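Local atomic coordinates of CBS domain protein (Shewanella oneidensis, PDB entry 3LHH), a protein that binds adenosine monophosphate through the paired CBS domains present here, part of a longer membrane protein of the CorC/HlyC type that probably also binds flavin adenine dinucleotide. Residues 57-62 with 78-83; 86-91 with 114-119. All blocks are in the same frame, centred on the assembly; numbering follows the deposited sequence. Where two conformers were deposited one is given.

Contact 1. Residues 57-62 with 78-83; sequences LDLNLP and FPVCRN
Leu-57 and Asp-58 pair in parallel with Val-80 and Cys-81, and three nearly straight backbone bonds join the strands. Leu-57 N gives to Pro-79 O at 2.9 Å. Leu-57 O then takes Cys-81 N, and Cys-81 O takes Leu-59 N. On the face that carries Leu-57 and Val-80, Leu-57 CG lies 3.8 Å from Phe-78 CB. The Phe-78 side chain touches Val-55, in a loop, and Val-70 of helix 63-71. Leu-59 lies across Val-80 at about a right angle. Its CG meets Val-80 CG1 at 3.4 Å, tighter than usual for two carbons. Arg-82 has two conformers. In one of them Leu-59 CD1 sits over the centre of a guanidinium face, 3.8 Å above its plane, a contact that is doubtful for that reason. Asp-58 holds the turn that follows its strand. Asp-58 CG, anti to the backbone N (chi1 -171°), lies beside its own carbonyl carbon, and from there OD1 accepts Asn-83 N at 3.0 Å from above the carboxylate plane, and Asn-60 N at 2.7 Å from the opposite face. The Asn-60 bond closes an Asx turn within a type I turn from Asp-58 to Leu-61. Asp-58 O also receives Asn-66 ND2 of helix 63-71. The contact joins the two strands of a beta-alpha-beta unit of the first CBS domain, and Pro-79 touches the bound AMP. One carboxylate oxygen of the buried Asp-58 thus serves two backbone N-H groups, in the loops that follow the two strands, an arrangement consistent with a charged Asp-58.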
# COMPACT_ATOMS: atom_id res chain seq x y z
N LEU A 57 -6.12 5.31 -3.35
CA LEU A 57 -6.44 6.65 -3.83
C LEU A 57 -6.12 6.80 -5.33
O LEU A 57 -5.21 6.16 -5.85
CB LEU A 57 -5.68 7.69 -3.02
CG LEU A 57 -5.83 7.58 -1.49
CD1 LEU A 57 -5.19 8.78 -0.82
CD2 LEU A 57 -7.27 7.46 -1.08
N ASP A 58 -6.90 7.62 -6.03
CA ASP A 58 -6.76 7.77 -7.48
C ASP A 58 -6.39 9.22 -7.79
O ASP A 58 -7.14 10.15 -7.52
CB ASP A 58 -8.05 7.36 -8.20
CG ASP A 58 -7.91 7.27 -9.74
OD1 ASP A 58 -7.06 7.97 -10.34
OD2 ASP A 58 -8.67 6.49 -10.35
N LEU A 59 -5.20 9.39 -8.33
CA LEU A 59 -4.71 10.70 -8.69
C LEU A 59 -5.54 11.34 -9.79
O LEU A 59 -5.45 12.54 -9.99
CB LEU A 59 -3.26 10.59 -9.18
CG LEU A 59 -2.23 10.37 -8.10
CD1 LEU A 59 -0.85 10.30 -8.72
CD2 LEU A 59 -2.32 11.50 -7.07
N ASN A 60 -6.30 10.53 -10.53
CA ASN A 60 -7.18 11.08 -11.57
C ASN A 60 -8.55 11.52 -11.05
O ASN A 60 -9.38 12.03 -11.81
CB ASN A 60 -7.35 10.11 -12.75
CG ASN A 60 -6.06 9.99 -13.61
OD1 ASN A 60 -5.81 8.96 -14.23
ND2 ASN A 60 -5.26 11.05 -13.64
N LEU A 61 -8.78 11.30 -9.75
CA LEU A 61 -10.00 11.74 -9.08
C LEU A 61 -9.76 13.05 -8.36
O LEU A 61 -8.62 13.39 -8.06
CB LEU A 61 -10.49 10.70 -8.07
CG LEU A 61 -10.98 9.38 -8.63
CD1 LEU A 61 -11.54 8.53 -7.49
CD2 LEU A 61 -12.04 9.61 -9.74
N PRO A 62 -10.85 13.80 -8.05
CA PRO A 62 -10.75 15.06 -7.33
C PRO A 62 -10.15 14.85 -5.92
O PRO A 62 -10.39 13.80 -5.31
CB PRO A 62 -12.22 15.52 -7.20
CG PRO A 62 -13.00 14.65 -8.08
CD PRO A 62 -12.25 13.39 -8.26
N PHE A 78 -2.16 4.43 2.21
CA PHE A 78 -2.96 4.07 1.03
C PHE A 78 -2.10 4.03 -0.22
O PHE A 78 -1.42 5.01 -0.52
CB PHE A 78 -4.08 5.08 0.83
CG PHE A 78 -5.08 5.09 1.95
CD1 PHE A 78 -6.22 4.32 1.87
CD2 PHE A 78 -4.87 5.85 3.09
CE1 PHE A 78 -7.17 4.32 2.91
CE2 PHE A 78 -5.81 5.85 4.13
CZ PHE A 78 -6.95 5.08 4.04
N PRO A 79 -2.15 2.91 -0.95
CA PRO A 79 -1.59 2.86 -2.30
C PRO A 79 -2.28 3.91 -3.15
O PRO A 79 -3.48 4.16 -2.97
CB PRO A 79 -1.98 1.46 -2.79
CG PRO A 79 -2.34 0.68 -1.50
CD PRO A 79 -2.92 1.70 -0.61
N VAL A 80 -1.53 4.53 -4.05
CA VAL A 80 -2.05 5.57 -4.92
C VAL A 80 -1.78 5.19 -6.36
O VAL A 80 -0.65 4.88 -6.74
CB VAL A 80 -1.32 6.91 -4.70
CG1 VAL A 80 -1.85 7.95 -5.68
CG2 VAL A 80 -1.48 7.37 -3.27
N CYS A 81 -2.82 5.25 -7.17
CA CYS A 81 -2.66 4.85 -8.54
C CYS A 81 -3.27 5.90 -9.47
O CYS A 81 -3.68 6.98 -9.04
CB CYS A 81 -3.32 3.50 -8.74
SG CYS A 81 -5.10 3.60 -8.62
N ARG A 82 -3.29 5.57 -10.76
CA ARG A 82 -3.98 6.39 -11.74
C ARG A 82 -5.01 5.53 -12.44
O ARG A 82 -4.68 4.52 -13.04
CB ARG A 82 -3.01 6.98 -12.76
CG ARG A 82 -2.18 8.11 -12.20
CD ARG A 82 -1.57 8.92 -13.32
NE ARG A 82 -0.39 9.66 -12.87
CZ ARG A 82 -0.41 10.92 -12.45
NH1 ARG A 82 -1.55 11.60 -12.42
NH2 ARG A 82 0.72 11.49 -12.07
N ASN A 83 -6.26 5.95 -12.34
CA ASN A 83 -7.39 5.24 -12.96
C ASN A 83 -7.66 3.89 -12.32
O ASN A 83 -8.79 3.59 -11.94
CB ASN A 83 -7.17 5.08 -14.47
CG ASN A 83 -6.87 6.39 -15.16
OD1 ASN A 83 -5.94 6.49 -15.96
ND2 ASN A 83 -7.65 7.41 -14.85

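Contact 2. Residues 86-91 with 114-119; sequences DDMVGI and KNCNFV
Ile-91 and Lys-114 form a single antiparallel, hydrogen-bonded bridge. Lys-114 N gives to Ile-91 O at 2.8 Å in a nearly straight bond (170°). The return bond, Ile-91 N to Lys-114 O, is 3.0 Å long and more bent (142°). Gly-90 CA also comes to 3.3 Å from Lys-114 O, as a CA-H...O contact. Gly-90 has no side chain, and its backbone takes phi/psi angles open mainly to glycine. Cys-116 packs against the same glycine. Its SG stands between the backbone N and the carbonyl carbon and lies 3.7 Å from Gly-90 CA. Cys-116 CB meets the tip of Ile-91, with CD1 3.9 Å away. Farther along, Met-88, a selenomethionine, brings CB to the edge of the Phe-118 ring, 4.0 Å from CZ. A bend at chi2 carries Met-88 SE off to the Pro-79 side.

In the next shell, Phe-141 of strand 139-143 touches Met-88, Ile-91 and Cys-116, and its ring meets that of Phe-118 with the planes at about 45°. Met-88 also packs on Pro-79 and Cys-81. Val-89 and Gly-90 form a classic beta bulge opposite Val-80, in the part of strand 88-93 that Cys-116 packs on. Ile-91 touches Arg-77, a residue of the AMP site, but its own side chain stays about 8 Å from the nucleotide. The contact therefore joins the two CBS domains by one pair of backbone bonds beside a mainly apolar patch. Side-chain charge plays no direct part in this bridge, and the close approach at Gly-90 depends on the absence of a side chain there.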
# COMPACT_ATOMS: atom_id res chain seq x y z
N ASP A 86 -3.67 -1.17 -11.42
CA ASP A 86 -2.59 -1.67 -12.27
C ASP A 86 -1.73 -0.56 -12.83
O ASP A 86 -0.86 -0.79 -13.66
CB ASP A 86 -3.14 -2.56 -13.40
CG ASP A 86 -3.61 -3.90 -12.89
OD1 ASP A 86 -2.73 -4.74 -12.57
OD2 ASP A 86 -4.83 -4.10 -12.76
N ASP A 87 -1.99 0.66 -12.38
CA ASP A 87 -1.10 1.77 -12.67
C ASP A 87 -0.77 2.44 -11.34
O ASP A 87 -1.13 3.59 -11.09
CB ASP A 87 -1.74 2.75 -13.66
CG ASP A 87 -0.77 3.82 -14.16
OD1 ASP A 87 0.45 3.71 -13.89
OD2 ASP A 87 -1.23 4.76 -14.84
N MSE A 88 -0.08 1.70 -10.47
CA MSE A 88 0.28 2.17 -9.14
C MSE A 88 1.40 3.19 -9.21
O MSE A 88 2.42 2.96 -9.84
CB MSE A 88 0.74 1.00 -8.27
CG MSE A 88 0.65 1.28 -6.80
SE MSE A 88 -1.22 1.26 -6.38
CE MSE A 88 -1.46 -0.66 -6.42
N VAL A 89 1.22 4.32 -8.54
CA VAL A 89 2.25 5.34 -8.56
C VAL A 89 3.06 5.38 -7.26
O VAL A 89 4.20 5.84 -7.25
CB VAL A 89 1.66 6.72 -8.89
CG1 VAL A 89 2.68 7.81 -8.65
CG2 VAL A 89 1.21 6.76 -10.35
N GLY A 90 2.46 4.89 -6.17
CA GLY A 90 3.10 4.89 -4.86
C GLY A 90 2.11 4.81 -3.70
O GLY A 90 1.07 4.18 -3.80
N ILE A 91 2.43 5.47 -2.61
CA ILE A 91 1.72 5.27 -1.36
C ILE A 91 1.63 6.60 -0.62
O ILE A 91 2.50 7.46 -0.77
CB ILE A 91 2.48 4.26 -0.47
CG1 ILE A 91 2.36 2.85 -1.04
CG2 ILE A 91 1.98 4.28 0.95
CD1 ILE A 91 3.40 1.91 -0.46
N LYS A 114 4.75 8.69 -1.84
CA LYS A 114 6.07 8.15 -1.53
C LYS A 114 6.26 6.87 -2.33
O LYS A 114 5.28 6.26 -2.77
CB LYS A 114 6.20 7.84 -0.04
CG LYS A 114 5.71 8.97 0.88
CD LYS A 114 6.55 10.22 0.72
CE LYS A 114 5.99 11.38 1.53
NZ LYS A 114 6.82 12.61 1.37
N ASN A 115 7.51 6.48 -2.52
CA ASN A 115 7.83 5.34 -3.37
C ASN A 115 7.30 4.01 -2.86
O ASN A 115 7.20 3.79 -1.67
CB ASN A 115 9.35 5.21 -3.59
CG ASN A 115 9.71 3.99 -4.42
OD1 ASN A 115 9.18 3.80 -5.52
ND2 ASN A 115 10.59 3.14 -3.88
N CYS A 116 6.98 3.12 -3.79
CA CYS A 116 6.44 1.82 -3.46
C CYS A 116 7.30 0.74 -4.08
O CYS A 116 7.75 0.89 -5.22
CB CYS A 116 5.02 1.70 -4.02
SG CYS A 116 4.94 1.79 -5.84
N ASN A 117 7.55 -0.33 -3.35
CA ASN A 117 8.31 -1.44 -3.91
C ASN A 117 7.44 -2.59 -4.35
O ASN A 117 6.44 -2.91 -3.72
CB ASN A 117 9.39 -1.92 -2.94
CG ASN A 117 10.54 -0.95 -2.86
OD1 ASN A 117 10.78 -0.16 -3.79
ND2 ASN A 117 11.26 -0.97 -1.74
N PHE A 118 7.82 -3.19 -5.47
CA PHE A 118 7.15 -4.37 -5.98
C PHE A 118 8.02 -5.60 -5.75
O PHE A 118 9.24 -5.51 -5.80
CB PHE A 118 6.89 -4.21 -7.47
CG PHE A 118 5.91 -3.13 -7.80
CD1 PHE A 118 6.32 -1.81 -7.90
CD2 PHE A 118 4.58 -3.43 -8.01
CE1 PHE A 118 5.43 -0.81 -8.21
CE2 PHE A 118 3.66 -2.44 -8.33
CZ PHE A 118 4.09 -1.12 -8.43
N VAL A 119 7.39 -6.74 -5.50
CA VAL A 119 8.10 -8.00 -5.41
C VAL A 119 7.33 -9.09 -6.14
O VAL A 119 6.10 -9.03 -6.24
CB VAL A 119 8.30 -8.40 -3.96
CG1 VAL A 119 9.14 -7.35 -3.25
CG2 VAL A 119 6.94 -8.59 -3.28

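Contact 1 comes first along the chain and contact 2 follows it, and their centres are 11 Å apart. Strands 77-81 and 88-93 are antiparallel neighbours in a three-strand sheet of the first CBS domain, with 57-58 on the far side of 77-81. The two contacts touch directly: Val-80 N lies 2.6 Å from Gly-90 O, and Val-80 O lies 2.7 Å from Val-89 N, both probable hydrogen bonds. Contact 1 stays within the first domain. Contact 2 carries the same sheet to residues 114-119, which lead into the four-strand sheet containing 139-143. Pro-79 and Met-139, one from each sheet, both line the AMP pocket, so the nucleotide lies where the two CBS domains meet.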